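Local coordinates for uncharacterized protein (PDB 4Q53) that is of unknown function but adopts a cystatin-like fold and belongs to the DUF4783 family of the NTF2 clan, at residues A[6-9]-A[10-14]. Sequence-based numbering, arbitrary orientation.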
# COMPACT_ATOMS: atom_id res chain seq x y z
N GLU A 6 -8.16 6.35 5.11
CA GLU A 6 -7.59 6.53 6.43
C GLU A 6 -7.01 5.21 6.98
O GLU A 6 -5.94 5.19 7.57
CB GLU A 6 -8.67 7.04 7.41
CG GLU A 6 -9.26 8.41 7.07
CD GLU A 6 -10.21 8.42 5.86
OE1 GLU A 6 -10.83 7.37 5.56
OE2 GLU A 6 -10.32 9.48 5.21
N GLY A 7 -7.75 4.12 6.81
CA GLY A 7 -7.29 2.83 7.31
C GLY A 7 -6.02 2.34 6.63
O GLY A 7 -5.15 1.74 7.27
N VAL A 8 -5.90 2.59 5.33
CA VAL A 8 -4.71 2.18 4.58
C VAL A 8 -3.53 3.04 5.01
O VAL A 8 -2.43 2.55 5.24
CB VAL A 8 -4.94 2.32 3.07
CG1 VAL A 8 -3.65 2.17 2.28
CG2 VAL A 8 -5.97 1.30 2.61
N ILE A 9 -3.76 4.34 5.12
CA ILE A 9 -2.70 5.23 5.56
C ILE A 9 -2.21 4.81 6.94
O ILE A 9 -1.01 4.78 7.21
CB ILE A 9 -3.21 6.69 5.54
CG1 ILE A 9 -3.46 7.11 4.10
CG2 ILE A 9 -2.22 7.63 6.21
CD1 ILE A 9 -4.21 8.43 3.97
N GLY A 10 -3.15 4.51 7.84
CA GLY A 10 -2.78 4.09 9.18
C GLY A 10 -1.99 2.79 9.17
O GLY A 10 -1.03 2.63 9.94
N ALA A 11 -2.38 1.86 8.32
CA ALA A 11 -1.67 0.59 8.22
C ALA A 11 -0.23 0.79 7.78
O ALA A 11 0.68 0.14 8.30
CB ALA A 11 -2.39 -0.34 7.26
N PHE A 12 -0.01 1.68 6.81
CA PHE A 12 1.34 2.00 6.40
C PHE A 12 2.11 2.72 7.50
O PHE A 12 3.27 2.42 7.74
CB PHE A 12 1.36 2.82 5.12
CG PHE A 12 1.37 1.98 3.87
CD1 PHE A 12 0.20 1.59 3.28
CD2 PHE A 12 2.57 1.58 3.30
CE1 PHE A 12 0.20 0.81 2.15
CE2 PHE A 12 2.58 0.77 2.17
CZ PHE A 12 1.40 0.39 1.59
N LYS A 13 1.46 3.67 8.19
CA LYS A 13 2.12 4.39 9.29
C LYS A 13 2.63 3.42 10.36
O LYS A 13 3.67 3.65 10.98
CB LYS A 13 1.15 5.38 9.94
CG LYS A 13 0.96 6.65 9.13
CD LYS A 13 -0.05 7.57 9.81
CE LYS A 13 -0.16 8.92 9.12
NZ LYS A 13 1.03 9.79 9.36
N GLU A 14 1.89 2.34 10.56
CA GLU A 14 2.20 1.38 11.61
C GLU A 14 2.95 0.16 11.08
O GLU A 14 3.33 -0.71 11.86
CB GLU A 14 0.91 0.91 12.26
CG GLU A 14 0.05 2.04 12.80
CD GLU A 14 -1.35 1.58 13.12
OE1 GLU A 14 -1.51 0.43 13.57
OE2 GLU A 14 -2.31 2.36 12.90
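Val8 and Phe12 sit one turn apart on helix 6-14 and point the same way, side by side. CG1 of Val8 lies anti to its backbone N (chi1 169°), which sets this methyl beside the ring, 4.0 Å from CD1 of Phe12. The Phe12 side chain begins with CB near two carbonyl oxygens, those of Val8 and Ile9. CG comes next, still near Val8 O. CD1 meets both Val8 CG1 and Val8 O, the oxygen sitting 3.4 Å from CD1 at the ring edge, in plane. CE1 still grazes CG1 of Val8. Beyond the helix, the ring packs edge-to-face on Phe52 and also meets Phe60. A serine in place of Phe12 would probably leave Val8 CG1 without its aromatic neighbour and open a gap beside Phe52 and Phe60. Phe12 N also donates to Val8 O at 3.0 Å. One residue on, Lys13 N donates to Ile9 O at 2.9 Å in a fairly straight bond. The Lys13 chain runs beside Ile9, with CE 3.8 Å from Ile9 CG2. Its bend at chi4 (-73°) precedes NZ, which bonds to Phe60 O on strand 57-67. Ile9 touches the same strand. This is i to i+4 pairing on an amphipathic alpha-helix, here packed against the curved sheet of a cystatin-like fold.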